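PDB 2JHP: core protein VP4 from Bluetongue virus, which caps viral RNA as a multifunctional enzyme of the inner capsid, with methyltransferase sites that bind S-adenosyl-L-homocysteine. Local coordinates for residues 178-182 with 333-337; 199-204 with 222-228; 214-218 with 232-236. All coordinates share one frame. Residue numbers count along the deposited sequence, not the author numbering.

Contact 1: residues 178-182 with 333-337. With SAH (S-adenosyl-L-homocysteine), chain C.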
loop_
_atom_site.group_PDB
_atom_site.type_symbol
_atom_site.label_atom_id
_atom_site.label_comp_id
_atom_site.label_asym_id
_atom_site.label_seq_id
_atom_site.Cartn_x
_atom_site.Cartn_y
_atom_site.Cartn_z
ATOM N N LYS A 178 -23.325 -0.292 14.144
ATOM C CA LYS A 178 -22.745 0.820 14.901
ATOM C C LYS A 178 -21.753 0.445 16.005
ATOM O O LYS A 178 -20.641 0.992 16.054
ATOM C CB LYS A 178 -23.886 1.684 15.443
ATOM C CG LYS A 178 -23.564 2.665 16.536
ATOM C CD LYS A 178 -24.886 3.126 17.178
ATOM C CE LYS A 178 -24.756 3.287 18.696
ATOM N NZ LYS A 178 -26.059 3.361 19.418
ATOM N N LEU A 179 -22.146 -0.494 16.863
ATOM C CA LEU A 179 -21.356 -0.830 18.052
ATOM C C LEU A 179 -20.122 -1.723 17.833
ATOM O O LEU A 179 -19.172 -1.651 18.620
ATOM C CB LEU A 179 -22.262 -1.351 19.183
ATOM C CG LEU A 179 -22.945 -0.216 19.971
ATOM C CD1 LEU A 179 -24.159 -0.692 20.804
ATOM C CD2 LEU A 179 -21.928 0.550 20.844
ATOM N N VAL A 180 -20.125 -2.553 16.786
ATOM C CA VAL A 180 -18.890 -3.252 16.395
ATOM C C VAL A 180 -17.995 -2.368 15.523
ATOM O O VAL A 180 -16.769 -2.491 15.543
ATOM C CB VAL A 180 -19.098 -4.708 15.786
ATOM C CG1 VAL A 180 -20.557 -5.067 15.619
ATOM C CG2 VAL A 180 -18.317 -4.908 14.488
ATOM N N SER A 181 -18.624 -1.475 14.771
ATOM C CA SER A 181 -17.910 -0.479 14.005
ATOM C C SER A 181 -17.165 0.442 14.954
ATOM O O SER A 181 -16.076 0.927 14.636
ATOM C CB SER A 181 -18.882 0.326 13.149
ATOM O OG SER A 181 -18.987 -0.233 11.865
ATOM N N MET A 182 -17.759 0.680 16.123
ATOM C CA MET A 182 -17.128 1.524 17.138
ATOM C C MET A 182 -15.753 0.953 17.503
ATOM O O MET A 182 -14.741 1.629 17.320
ATOM C CB MET A 182 -18.024 1.666 18.368
ATOM C CG MET A 182 -17.566 2.662 19.364
ATOM S SD MET A 182 -18.061 2.035 20.951
ATOM C CE MET A 182 -18.043 3.516 21.907
ATOM N N MET A 333 -30.552 8.878 14.878
ATOM C CA MET A 333 -29.769 8.642 16.087
ATOM C C MET A 333 -28.902 9.861 16.443
ATOM O O MET A 333 -27.820 10.062 15.879
ATOM C CB MET A 333 -28.916 7.372 15.895
ATOM C CG MET A 333 -27.858 7.068 16.960
ATOM S SD MET A 333 -28.477 6.643 18.596
ATOM C CE MET A 333 -29.843 5.525 18.243
ATOM N N TYR A 334 -29.382 10.672 17.383
ATOM C CA TYR A 334 -28.655 11.884 17.786
ATOM C C TYR A 334 -27.660 11.636 18.895
ATOM O O TYR A 334 -27.783 12.147 20.011
ATOM C CB TYR A 334 -29.610 13.018 18.130
ATOM C CG TYR A 334 -30.196 13.638 16.898
ATOM C CD1 TYR A 334 -31.476 13.297 16.473
ATOM C CD2 TYR A 334 -29.458 14.543 16.138
ATOM C CE1 TYR A 334 -32.021 13.852 15.333
ATOM C CE2 TYR A 334 -29.983 15.101 14.995
ATOM C CZ TYR A 334 -31.270 14.759 14.599
ATOM O OH TYR A 334 -31.810 15.317 13.472
ATOM N N GLU A 335 -26.656 10.853 18.542
ATOM C CA GLU A 335 -25.611 10.419 19.448
ATOM C C GLU A 335 -24.297 10.411 18.681
ATOM O O GLU A 335 -24.228 9.952 17.533
ATOM C CB GLU A 335 -25.946 9.023 19.955
ATOM C CG GLU A 335 -25.003 8.456 20.967
ATOM C CD GLU A 335 -25.458 7.092 21.437
ATOM O OE1 GLU A 335 -26.464 7.034 22.179
ATOM O OE2 GLU A 335 -24.817 6.080 21.063
ATOM N N LEU A 336 -23.265 10.953 19.311
ATOM C CA LEU A 336 -21.930 10.964 18.734
ATOM C C LEU A 336 -21.018 10.168 19.638
ATOM O O LEU A 336 -21.481 9.558 20.606
ATOM C CB LEU A 336 -21.411 12.398 18.606
ATOM C CG LEU A 336 -22.300 13.400 17.867
ATOM C CD1 LEU A 336 -21.773 14.781 18.113
ATOM C CD2 LEU A 336 -22.394 13.125 16.369
ATOM N N ARG A 337 -19.729 10.167 19.316
ATOM C CA ARG A 337 -18.716 9.586 20.189
ATOM C C ARG A 337 -17.705 10.646 20.576
ATOM O O ARG A 337 -17.329 11.498 19.768
ATOM C CB ARG A 337 -18.027 8.390 19.530
ATOM C CG ARG A 337 -18.905 7.158 19.394
ATOM C CD ARG A 337 -19.297 6.604 20.748
ATOM N NE ARG A 337 -20.440 5.704 20.647
ATOM C CZ ARG A 337 -21.023 5.100 21.681
ATOM N NH1 ARG A 337 -20.559 5.268 22.915
ATOM N NH2 ARG A 337 -22.067 4.310 21.480
HETATM N N SAH C . -22.238 -1.769 24.898
HETATM C CA SAH C . -23.570 -2.448 24.804
HETATM C CB SAH C . -24.729 -1.451 24.730
HETATM C CG SAH C . -24.855 -0.560 25.962
HETATM S SD SAH C . -26.334 -0.966 26.914
HETATM C C SAH C . -23.598 -3.406 23.617
HETATM O O SAH C . -22.858 -3.237 22.646
HETATM O OXT SAH C . -24.354 -4.377 23.613
HETATM C "C5'" SAH C . -25.876 0.070 28.318
HETATM C "C4'" SAH C . -25.493 -0.816 29.489
HETATM O "O4'" SAH C . -24.871 -0.064 30.498
HETATM C "C3'" SAH C . -26.683 -1.490 30.149
HETATM O "O3'" SAH C . -26.660 -2.844 29.779
HETATM C "C2'" SAH C . -26.468 -1.312 31.643
HETATM O "O2'" SAH C . -26.487 -2.549 32.314
HETATM C "C1'" SAH C . -25.067 -0.745 31.717
HETATM N N9 SAH C . -24.787 0.184 32.821
HETATM C C8 SAH C . -25.596 1.148 33.363
HETATM N N7 SAH C . -24.901 1.784 34.335
HETATM C C5 SAH C . -23.664 1.249 34.411
HETATM C C6 SAH C . -22.561 1.517 35.215
HETATM N N6 SAH C . -22.618 2.476 36.134
HETATM N N1 SAH C . -21.402 0.777 35.055
HETATM C C2 SAH C . -21.339 -0.218 34.105
HETATM N N3 SAH C . -22.439 -0.474 33.307
HETATM C C4 SAH C . -23.579 0.245 33.460
#
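Helix 178-182 and strand 335-337 run nearly parallel, with 14° between their directions. Their axes come no closer than 11.8 Å, so side chains bridge the gap. The strand belongs to the mixed seven-stranded sheet of a Rossmann-like methyltransferase domain, order 3-2-1-4-5-7-6, and 335-341 is its antiparallel strand 7. The helix packs over this part of the sheet. Lys178, Met182, Glu335 and Arg337 all point their CA-to-CB bonds at the other segment. Lys178, Glu335 and Arg337 form a salt-bridge network. Lys178 NZ reaches Glu335 OE2 at 3.4 Å, a salt bridge with a weak hydrogen bond. Arg337 NH2 lies 3.3 Å from Glu335 OE2, but the oxygen sits far off the plane of the guanidinium, so the attraction is purely electrostatic. The shared carboxylate offsets two like charges, Lys178 NZ and Arg337 NH2, only 4.6 Å apart. Further partners hold the strand side: Lys306 pairs with Glu335, and Asp265 and Gln326 bind Arg337. Leu179 turns to the cofactor product, its CD1 3.4 Å from O of SAH, while its CD2 is 3.8 Å from Arg337 NH2. Met182 lies over one face of the guanidinium, with CE 3.2 Å from Arg337 NH1.

Contact 2: residues 199-204 with 222-228; sequences GDLRTL and VYDPIAP. With SAH (S-adenosyl-L-homocysteine), chain C.
This is the SAH-binding corner of a Rossmann-like methyltransferase fold: a glycine loop leading into helix 202-204, beside the end of strand 222-223 and acidic Asp224 after it. Asp200 and Ala227 are the closest CA pair, 5.3 Å apart. Gly199 (phi/psi 74/-140) and Leu201 (78/-2) have positive phi, and Leu201 is the N-cap. A CB on Gly199 would clash with SAH OXT. Asp224 to Ala227 form a type I turn.

One hydrogen bond crosses the segments, Gly199 N to Asp224 OD2, 3.2 Å. Two Asx turns form: Arg202 N to Asp200 OD1, 3.3 Å, and Ile226 N to Asp224 OD1, 2.9 Å.

Apolar packing joins Leu201 CD2 to Val222 CG2 (4.0 Å), and Leu204 (chi1 t, chi2 p) brings CD2 to 3.9 Å from Val222 CG1. Separately, Pro228 CG makes van der Waals contact with Asp200 O, 3.4 Å.

Thr203 OG1 donates to SAH O at 3.0 Å. Asp224 (chi1 t) accepts both ribose hydroxyls, SAH O3' on OD2 (3.1 Å) and SAH O2' on OD1 (2.7 Å).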
loop_
_atom_site.group_PDB
_atom_site.type_symbol
_atom_site.label_atom_id
_atom_site.label_comp_id
_atom_site.label_asym_id
_atom_site.label_seq_id
_atom_site.Cartn_x
_atom_site.Cartn_y
_atom_site.Cartn_z
ATOM N N GLY A 199 -22.739 -4.328 28.049
ATOM C CA GLY A 199 -23.991 -4.979 27.674
ATOM C C GLY A 199 -23.917 -6.496 27.726
ATOM O O GLY A 199 -23.311 -7.061 28.639
ATOM N N ASP A 200 -24.530 -7.151 26.739
ATOM C CA ASP A 200 -24.614 -8.616 26.695
ATOM C C ASP A 200 -23.423 -9.285 25.996
ATOM O O ASP A 200 -23.370 -10.509 25.872
ATOM C CB ASP A 200 -25.933 -9.057 26.045
ATOM C CG ASP A 200 -26.022 -8.690 24.562
ATOM O OD1 ASP A 200 -25.191 -7.900 24.055
ATOM O OD2 ASP A 200 -26.944 -9.206 23.900
ATOM N N LEU A 201 -22.483 -8.469 25.529
ATOM C CA LEU A 201 -21.214 -8.936 24.948
ATOM C C LEU A 201 -21.299 -9.448 23.502
ATOM O O LEU A 201 -20.275 -9.814 22.911
ATOM C CB LEU A 201 -20.487 -9.931 25.883
ATOM C CG LEU A 201 -19.848 -9.364 27.177
ATOM C CD1 LEU A 201 -19.114 -10.475 27.930
ATOM C CD2 LEU A 201 -18.893 -8.188 26.931
ATOM N N ARG A 202 -22.507 -9.454 22.933
ATOM C CA ARG A 202 -22.710 -9.862 21.536
ATOM C C ARG A 202 -21.855 -8.988 20.616
ATOM O O ARG A 202 -21.221 -9.473 19.678
ATOM C CB ARG A 202 -24.198 -9.780 21.133
ATOM C CG ARG A 202 -24.518 -10.392 19.753
ATOM C CD ARG A 202 -25.941 -10.060 19.278
ATOM N NE ARG A 202 -26.218 -8.619 19.327
ATOM C CZ ARG A 202 -25.934 -7.749 18.355
ATOM N NH1 ARG A 202 -25.373 -8.163 17.220
ATOM N NH2 ARG A 202 -26.214 -6.455 18.518
ATOM N N THR A 203 -21.844 -7.697 20.918
ATOM C CA THR A 203 -21.014 -6.724 20.223
ATOM C C THR A 203 -19.530 -7.112 20.292
ATOM O O THR A 203 -18.864 -7.169 19.257
ATOM C CB THR A 203 -21.307 -5.298 20.757
ATOM O OG1 THR A 203 -22.496 -4.802 20.121
ATOM C CG2 THR A 203 -20.140 -4.322 20.514
ATOM N N LEU A 204 -19.032 -7.419 21.492
ATOM C CA LEU A 204 -17.630 -7.823 21.644
ATOM C C LEU A 204 -17.341 -9.124 20.911
ATOM O O LEU A 204 -16.269 -9.299 20.348
ATOM C CB LEU A 204 -17.213 -7.933 23.119
ATOM C CG LEU A 204 -15.725 -8.204 23.415
ATOM C CD1 LEU A 204 -14.814 -7.116 22.854
ATOM C CD2 LEU A 204 -15.482 -8.352 24.906
ATOM N N VAL A 222 -14.264 -6.043 31.091
ATOM C CA VAL A 222 -15.613 -5.631 30.700
ATOM C C VAL A 222 -16.533 -5.496 31.916
ATOM O O VAL A 222 -16.621 -6.412 32.737
ATOM C CB VAL A 222 -16.232 -6.564 29.611
ATOM C CG1 VAL A 222 -15.362 -6.574 28.351
ATOM C CG2 VAL A 222 -16.429 -7.972 30.132
ATOM N N TYR A 223 -17.201 -4.351 32.028
ATOM C CA TYR A 223 -17.972 -4.008 33.224
ATOM C C TYR A 223 -19.449 -3.809 32.907
ATOM O O TYR A 223 -19.800 -2.980 32.061
ATOM C CB TYR A 223 -17.443 -2.724 33.867
ATOM C CG TYR A 223 -15.954 -2.658 34.141
ATOM C CD1 TYR A 223 -15.040 -2.430 33.108
ATOM C CD2 TYR A 223 -15.463 -2.766 35.443
ATOM C CE1 TYR A 223 -13.673 -2.340 33.363
ATOM C CE2 TYR A 223 -14.095 -2.675 35.711
ATOM C CZ TYR A 223 -13.209 -2.461 34.665
ATOM O OH TYR A 223 -11.866 -2.370 34.919
ATOM N N ASP A 224 -20.304 -4.569 33.591
ATOM C CA ASP A 224 -21.764 -4.419 33.495
ATOM C C ASP A 224 -22.465 -5.387 34.437
ATOM O O ASP A 224 -22.227 -6.590 34.381
ATOM C CB ASP A 224 -22.262 -4.652 32.060
ATOM C CG ASP A 224 -23.628 -4.064 31.816
ATOM O OD1 ASP A 224 -24.582 -4.404 32.539
ATOM O OD2 ASP A 224 -23.749 -3.257 30.882
ATOM N N PRO A 225 -23.340 -4.865 35.304
ATOM C CA PRO A 225 -24.242 -5.683 36.143
ATOM C C PRO A 225 -24.939 -6.869 35.434
ATOM O O PRO A 225 -25.140 -7.915 36.060
ATOM C CB PRO A 225 -25.286 -4.666 36.613
ATOM C CG PRO A 225 -24.518 -3.415 36.738
ATOM C CD PRO A 225 -23.511 -3.423 35.574
ATOM N N ILE A 226 -25.300 -6.712 34.159
ATOM C CA ILE A 226 -25.978 -7.781 33.406
ATOM C C ILE A 226 -25.075 -8.531 32.407
ATOM O O ILE A 226 -25.570 -9.236 31.519
ATOM C CB ILE A 226 -27.272 -7.275 32.690
ATOM C CG1 ILE A 226 -26.940 -6.278 31.566
ATOM C CG2 ILE A 226 -28.255 -6.700 33.704
ATOM C CD1 ILE A 226 -27.845 -6.391 30.326
ATOM N N ALA A 227 -23.759 -8.392 32.559
ATOM C CA ALA A 227 -22.808 -9.092 31.694
ATOM C C ALA A 227 -22.808 -10.599 31.955
ATOM O O ALA A 227 -22.687 -11.025 33.101
ATOM C CB ALA A 227 -21.408 -8.522 31.860
ATOM N N PRO A 228 -22.949 -11.406 30.889
ATOM C CA PRO A 228 -22.941 -12.864 31.007
ATOM C C PRO A 228 -21.526 -13.427 31.201
ATOM O O PRO A 228 -20.557 -12.666 31.180
ATOM C CB PRO A 228 -23.515 -13.314 29.662
ATOM C CG PRO A 228 -23.079 -12.262 28.717
ATOM C CD PRO A 228 -23.141 -10.977 29.491
HETATM N N SAH C . -22.238 -1.769 24.898
HETATM C CA SAH C . -23.570 -2.448 24.804
HETATM C CB SAH C . -24.729 -1.451 24.730
HETATM C CG SAH C . -24.855 -0.560 25.962
HETATM S SD SAH C . -26.334 -0.966 26.914
HETATM C C SAH C . -23.598 -3.406 23.617
HETATM O O SAH C . -22.858 -3.237 22.646
HETATM O OXT SAH C . -24.354 -4.377 23.613
HETATM C "C5'" SAH C . -25.876 0.070 28.318
HETATM C "C4'" SAH C . -25.493 -0.816 29.489
HETATM O "O4'" SAH C . -24.871 -0.064 30.498
HETATM C "C3'" SAH C . -26.683 -1.490 30.149
HETATM O "O3'" SAH C . -26.660 -2.844 29.779
HETATM C "C2'" SAH C . -26.468 -1.312 31.643
HETATM O "O2'" SAH C . -26.487 -2.549 32.314
HETATM C "C1'" SAH C . -25.067 -0.745 31.717
HETATM N N9 SAH C . -24.787 0.184 32.821
HETATM C C8 SAH C . -25.596 1.148 33.363
HETATM N N7 SAH C . -24.901 1.784 34.335
HETATM C C5 SAH C . -23.664 1.249 34.411
HETATM C C6 SAH C . -22.561 1.517 35.215
HETATM N N6 SAH C . -22.618 2.476 36.134
HETATM N N1 SAH C . -21.402 0.777 35.055
HETATM C C2 SAH C . -21.339 -0.218 34.105
HETATM N N3 SAH C . -22.439 -0.474 33.307
HETATM C C4 SAH C . -23.579 0.245 33.460
#

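Contact 3: residues 214-218 with 232-236; sequences RFRRV and DPNVI
The ring of Phe215 (chi1 t, chi2 78°) reaches across to the 232-235 turn and lies under the amide of Asn234. Asn234 ND2 sits over one face of the ring. Asp232 meets the ring edge, with CG 4.3 Å from Phe215 CE2. Val235 approaches obliquely, with CG2 3.7 Å from Phe215 CZ.

Residues 214-216 are the last turn of a helix. Arg217 (phi/psi -76/0) leaves it, and Val218 (-115/139) is extended. Val218 N bonds back to Phe215 O at 3.0 Å. On the other side, Asp232 to Val235 form a type I turn, with Pro233 at -62/-31 and Asn234 at -91/9. Val235 N bonds to Asp232 O at 3.1 Å. Val235 and Ile236 then begin a strand. The nearest CA pair is Val218 and Asn234, 7.1 Å apart.

Asn234 is the polar centre. Its chi1 is p and chi2 is -32°, and its CA-to-CB bond points at the helix end. Asn234 ND2 donates to Val218 O at 2.8 Å. Phe215 O is also near, 3.1 Å from Asn234 ND2. Both carbonyls belong to the helix exit, so one side-chain amide sits against the backbone as it turns into strand 219-223.

Trp220 of that strand stacks with Phe215 and hydrogen-bonds Phe215 O. Helix 202-210 adds Leu204 and Lys208 against the ring. Arg214 looks elsewhere: its NH1 binds O6 of a guanine.

The contact joins a helix C-terminus to the turn before edge strand 235-238, at the strand 2 and strand 3 margin of a Rossmann-like methyltransferase sheet.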
loop_
_atom_site.group_PDB
_atom_site.type_symbol
_atom_site.label_atom_id
_atom_site.label_comp_id
_atom_site.label_asym_id
_atom_site.label_seq_id
_atom_site.Cartn_x
_atom_site.Cartn_y
_atom_site.Cartn_z
ATOM N N ARG A 214 -6.700 -8.580 16.310
ATOM C CA ARG A 214 -6.669 -7.509 17.293
ATOM C C ARG A 214 -7.532 -7.770 18.513
ATOM O O ARG A 214 -7.281 -7.193 19.577
ATOM C CB ARG A 214 -6.965 -6.134 16.690
ATOM C CG ARG A 214 -8.008 -6.089 15.632
ATOM C CD ARG A 214 -8.025 -4.697 15.015
ATOM N NE ARG A 214 -6.793 -4.365 14.298
ATOM C CZ ARG A 214 -6.750 -3.692 13.146
ATOM N NH1 ARG A 214 -7.876 -3.279 12.565
ATOM N NH2 ARG A 214 -5.582 -3.439 12.559
ATOM N N PHE A 215 -8.526 -8.646 18.375
ATOM C CA PHE A 215 -9.233 -9.134 19.554
ATOM C C PHE A 215 -8.279 -9.897 20.482
ATOM O O PHE A 215 -8.116 -9.523 21.647
ATOM C CB PHE A 215 -10.442 -9.996 19.199
ATOM C CG PHE A 215 -11.152 -10.539 20.406
ATOM C CD1 PHE A 215 -12.016 -9.726 21.143
ATOM C CD2 PHE A 215 -10.932 -11.854 20.833
ATOM C CE1 PHE A 215 -12.672 -10.215 22.277
ATOM C CE2 PHE A 215 -11.584 -12.365 21.964
ATOM C CZ PHE A 215 -12.459 -11.543 22.687
ATOM N N ARG A 216 -7.640 -10.938 19.948
ATOM C CA ARG A 216 -6.717 -11.772 20.728
ATOM C C ARG A 216 -5.564 -11.009 21.391
ATOM O O ARG A 216 -5.177 -11.339 22.511
ATOM C CB ARG A 216 -6.177 -12.939 19.899
ATOM C CG ARG A 216 -6.942 -14.234 20.128
ATOM C CD ARG A 216 -6.134 -15.475 19.725
ATOM N NE ARG A 216 -6.238 -15.872 18.312
ATOM C CZ ARG A 216 -7.236 -15.573 17.473
ATOM N NH1 ARG A 216 -8.288 -14.850 17.870
ATOM N NH2 ARG A 216 -7.186 -16.010 16.218
ATOM N N ARG A 217 -5.037 -9.988 20.711
ATOM C CA ARG A 217 -3.914 -9.206 21.241
ATOM C C ARG A 217 -4.318 -8.215 22.358
ATOM O O ARG A 217 -3.469 -7.493 22.904
ATOM C CB ARG A 217 -3.193 -8.461 20.115
ATOM C CG ARG A 217 -2.619 -9.327 18.997
ATOM C CD ARG A 217 -1.691 -8.514 18.079
ATOM N NE ARG A 217 -2.198 -7.159 17.806
ATOM C CZ ARG A 217 -3.035 -6.828 16.817
ATOM N NH1 ARG A 217 -3.481 -7.749 15.963
ATOM N NH2 ARG A 217 -3.422 -5.561 16.678
ATOM N N VAL A 218 -5.602 -8.184 22.706
ATOM C CA VAL A 218 -6.083 -7.217 23.682
ATOM C C VAL A 218 -6.594 -7.898 24.944
ATOM O O VAL A 218 -7.241 -8.942 24.872
ATOM C CB VAL A 218 -7.153 -6.300 23.051
ATOM C CG1 VAL A 218 -8.021 -5.619 24.117
ATOM C CG2 VAL A 218 -6.485 -5.277 22.144
ATOM N N ASP A 232 -13.753 -16.827 27.179
ATOM C CA ASP A 232 -12.533 -16.308 26.568
ATOM C C ASP A 232 -11.558 -15.839 27.646
ATOM O O ASP A 232 -11.918 -15.021 28.494
ATOM C CB ASP A 232 -12.834 -15.203 25.552
ATOM C CG ASP A 232 -13.023 -15.744 24.142
ATOM O OD1 ASP A 232 -12.095 -16.421 23.630
ATOM O OD2 ASP A 232 -14.095 -15.504 23.542
ATOM N N PRO A 233 -10.331 -16.393 27.633
ATOM C CA PRO A 233 -9.304 -16.133 28.645
ATOM C C PRO A 233 -8.852 -14.675 28.742
ATOM O O PRO A 233 -8.479 -14.233 29.826
ATOM C CB PRO A 233 -8.145 -17.035 28.214
ATOM C CG PRO A 233 -8.394 -17.326 26.788
ATOM C CD PRO A 233 -9.867 -17.358 26.623
ATOM N N ASN A 234 -8.884 -13.939 27.633
ATOM C CA ASN A 234 -8.530 -12.516 27.653
ATOM C C ASN A 234 -9.729 -11.578 27.896
ATOM O O ASN A 234 -9.599 -10.350 27.781
ATOM C CB ASN A 234 -7.759 -12.114 26.384
ATOM C CG ASN A 234 -8.594 -12.264 25.117
ATOM O OD1 ASN A 234 -9.448 -13.142 25.018
ATOM N ND2 ASN A 234 -8.337 -11.408 24.144
ATOM N N VAL A 235 -10.885 -12.153 28.232
ATOM C CA VAL A 235 -12.040 -11.356 28.673
ATOM C C VAL A 235 -12.323 -11.572 30.149
ATOM O O VAL A 235 -12.808 -12.625 30.566
ATOM C CB VAL A 235 -13.333 -11.589 27.837
ATOM C CG1 VAL A 235 -14.420 -10.641 28.292
ATOM C CG2 VAL A 235 -13.055 -11.382 26.341
ATOM N N ILE A 236 -11.993 -10.551 30.928
ATOM C CA ILE A 236 -12.216 -10.545 32.362
ATOM C C ILE A 236 -13.504 -9.761 32.637
ATOM O O ILE A 236 -13.598 -8.563 32.344
ATOM C CB ILE A 236 -10.977 -9.992 33.106
ATOM C CG1 ILE A 236 -9.810 -10.968 32.943
ATOM C CG2 ILE A 236 -11.271 -9.771 34.579
ATOM C CD1 ILE A 236 -8.454 -10.365 33.222
#

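Overall arrangement
All three contacts reach one mixed seven-stranded sheet. Contact 1 is on antiparallel strand 335-341; contacts 2 and 3 are on neighbouring strands 219-223 and 235-238. Contacts 1 and 2 touch the same SAH, centres about 17 Å apart. They meet where Leu179 O lies 3.4 Å from Thr203 CG2, beside the carboxylate end of SAH. Contacts 2 and 3 have centres about 14 Å apart. A probable hydrogen bond joins Val222 N to Ile236 O at 2.9 Å, and Leu204 CD1 packs on Phe215 CE1 at 3.8 Å. Contact 3 lies further from SAH, with the Val235 side chain about 12 Å away. Contacts 1 and 3 do not touch; nearest atoms are about 9 Å apart.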